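Local coordinates for protein hydrazine synthase subunit beta (Candidatus Kuenenia stuttgartiensis, PDB 5C2V) that forms part of the hydrazine synthase complex, which condenses nitric oxide with ammonium to hydrazine, and may modulate passage of the hydroxylamine intermediate between the active sites, at residues S36-D41 against Q45-E50. Numbering follows the deposited sequence.
Sequences SVTFVD and QKVTGE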
loop_
_atom_site.group_PDB
_atom_site.type_symbol
_atom_site.label_atom_id
_atom_site.label_comp_id
_atom_site.label_asym_id
_atom_site.label_seq_id
_atom_site.Cartn_x
_atom_site.Cartn_y
_atom_site.Cartn_z
ATOM N N SER B 36 -21.515 62.437 1.195
ATOM C CA SER B 36 -22.382 62.535 2.364
ATOM C C SER B 36 -22.377 61.236 3.162
ATOM O O SER B 36 -21.691 60.279 2.806
ATOM C CB SER B 36 -23.810 62.886 1.941
ATOM O OG SER B 36 -24.331 61.911 1.053
ATOM N N VAL B 37 -23.148 61.209 4.244
ATOM C CA VAL B 37 -23.256 60.023 5.088
ATOM C C VAL B 37 -24.718 59.652 5.319
ATOM O O VAL B 37 -25.511 60.477 5.768
ATOM C CB VAL B 37 -22.561 60.225 6.450
ATOM C CG1 VAL B 37 -22.832 59.042 7.368
ATOM C CG2 VAL B 37 -21.064 60.429 6.264
ATOM N N THR B 38 -25.065 58.408 5.010
ATOM C CA THR B 38 -26.432 57.926 5.163
ATOM C C THR B 38 -26.667 57.330 6.548
ATOM O O THR B 38 -25.887 56.499 7.021
ATOM C CB THR B 38 -26.772 56.866 4.096
ATOM O OG1 THR B 38 -26.539 57.407 2.790
ATOM C CG2 THR B 38 -28.227 56.434 4.211
ATOM N N PHE B 39 -27.745 57.767 7.195
ATOM C CA PHE B 39 -28.142 57.229 8.493
ATOM C C PHE B 39 -29.215 56.163 8.311
ATOM O O PHE B 39 -30.197 56.381 7.602
ATOM C CB PHE B 39 -28.665 58.335 9.416
ATOM C CG PHE B 39 -27.603 59.271 9.932
ATOM C CD1 PHE B 39 -26.298 59.204 9.468
ATOM C CD2 PHE B 39 -27.915 60.216 10.897
ATOM C CE1 PHE B 39 -25.331 60.069 9.948
ATOM C CE2 PHE B 39 -26.953 61.080 11.381
ATOM C CZ PHE B 39 -25.659 61.006 10.908
ATOM N N VAL B 40 -29.031 55.010 8.948
ATOM C CA VAL B 40 -30.019 53.937 8.866
ATOM C C VAL B 40 -30.404 53.429 10.253
ATOM O O VAL B 40 -29.540 53.166 11.084
ATOM C CB VAL B 40 -29.500 52.752 8.019
ATOM C CG1 VAL B 40 -30.530 51.633 7.975
ATOM C CG2 VAL B 40 -29.156 53.212 6.610
ATOM N N ASP B 41 -31.701 53.295 10.507
ATOM C CA ASP B 41 -32.160 52.719 11.766
ATOM C C ASP B 41 -32.029 51.201 11.710
ATOM O O ASP B 41 -32.518 50.564 10.781
ATOM C CB ASP B 41 -33.605 53.126 12.063
ATOM C CG ASP B 41 -34.066 52.674 13.435
ATOM O OD1 ASP B 41 -33.699 53.331 14.431
ATOM O OD2 ASP B 41 -34.797 51.664 13.518
ATOM N N GLN B 45 -34.565 49.153 9.520
ATOM C CA GLN B 45 -33.784 49.134 8.277
ATOM C C GLN B 45 -34.282 50.181 7.283
ATOM O O GLN B 45 -34.513 49.892 6.108
ATOM C CB GLN B 45 -33.806 47.740 7.647
ATOM C CG GLN B 45 -33.104 46.694 8.495
ATOM C CD GLN B 45 -33.094 45.321 7.856
ATOM O OE1 GLN B 45 -33.823 45.061 6.898
ATOM N NE2 GLN B 45 -32.261 44.431 8.384
ATOM N N LYS B 46 -34.436 51.403 7.779
ATOM C CA LYS B 46 -35.003 52.503 7.014
ATOM C C LYS B 46 -34.020 53.667 6.988
ATOM O O LYS B 46 -33.313 53.898 7.968
ATOM C CB LYS B 46 -36.338 52.921 7.633
ATOM C CG LYS B 46 -36.951 54.205 7.103
ATOM C CD LYS B 46 -38.279 54.499 7.800
ATOM C CE LYS B 46 -38.295 53.954 9.224
ATOM N NZ LYS B 46 -39.674 53.734 9.738
ATOM N N VAL B 47 -33.964 54.405 5.883
ATOM C CA VAL B 47 -33.060 55.544 5.833
ATOM C C VAL B 47 -33.703 56.708 6.569
ATOM O O VAL B 47 -34.756 57.206 6.169
ATOM C CB VAL B 47 -32.731 55.962 4.386
ATOM C CG1 VAL B 47 -31.876 57.221 4.378
ATOM C CG2 VAL B 47 -32.030 54.829 3.654
ATOM N N THR B 48 -33.057 57.139 7.646
ATOM C CA THR B 48 -33.611 58.184 8.494
ATOM C C THR B 48 -33.049 59.562 8.165
ATOM O O THR B 48 -33.467 60.565 8.743
ATOM C CB THR B 48 -33.361 57.876 9.982
ATOM O OG1 THR B 48 -31.956 57.705 10.207
ATOM C CG2 THR B 48 -34.091 56.603 10.388
ATOM N N GLY B 49 -32.098 59.611 7.238
ATOM C CA GLY B 49 -31.545 60.877 6.800
ATOM C C GLY B 49 -30.231 60.754 6.054
ATOM O O GLY B 49 -29.592 59.702 6.061
ATOM N N GLU B 50 -29.827 61.845 5.412
ATOM C CA GLU B 50 -28.534 61.913 4.744
ATOM C C GLU B 50 -27.837 63.220 5.110
ATOM O O GLU B 50 -28.327 64.303 4.789
ATOM C CB GLU B 50 -28.708 61.790 3.229
ATOM C CG GLU B 50 -27.411 61.709 2.443
ATOM C CD GLU B 50 -27.646 61.392 0.978
ATOM O OE1 GLU B 50 -28.819 61.198 0.594
ATOM O OE2 GLU B 50 -26.661 61.338 0.211
#
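Phe39 and the Thr48-Gly49 pair show how a beta hairpin absorbs one extra residue. The backbone N of Phe39 donates to Gly49 O at 2.9 Å and nearly straight, whereas its carbonyl O receives Thr48 N at 3.0 Å from above the carbonyl plane. Two residues thus face one, a beta bulge. On either side of it the strands resume non-hydrogen-bonded antiparallel pairing, Thr38 with Glu50 and Val40 with Val47. Toward the turn, Asp41 N reaches Lys46 O at 3.1 Å, and a bent, weak bond from Gln45 N to Asp41 O follows.

Two polar side chains add to this, one at the end away from the turn and one at the bulge. Glu50, its chain extended from a CG anti to the backbone N (chi1 -174°), carries OE2 to Ser36, whose OG donates to the anti lone pair of that oxygen; the modelled 2.5 Å should not be pressed at this resolution. Thr48 OG1, set between its own backbone N and carbonyl carbon (chi1 56°), makes a weak second bond to Phe39 O at 3.4 Å.

Apolar contact is modest. Thr38 CG2 meets Val47 CG1 at 3.7 Å, the two side chains crossing at about a right angle, and Thr48 CG2 rests near Asp41 CB.

These are the third and fourth strands of a four-stranded propeller blade, 46-52 being outermost. The Phe39 ring meets Phe28 edge-to-face and touches Leu69 of the next blade, while Val40 and Gln45 pack on Ile9 of the gamma subunit.

The chemistry implies a hairpin joined chiefly through its backbone: main-chain bonds set the register and fix the bulge.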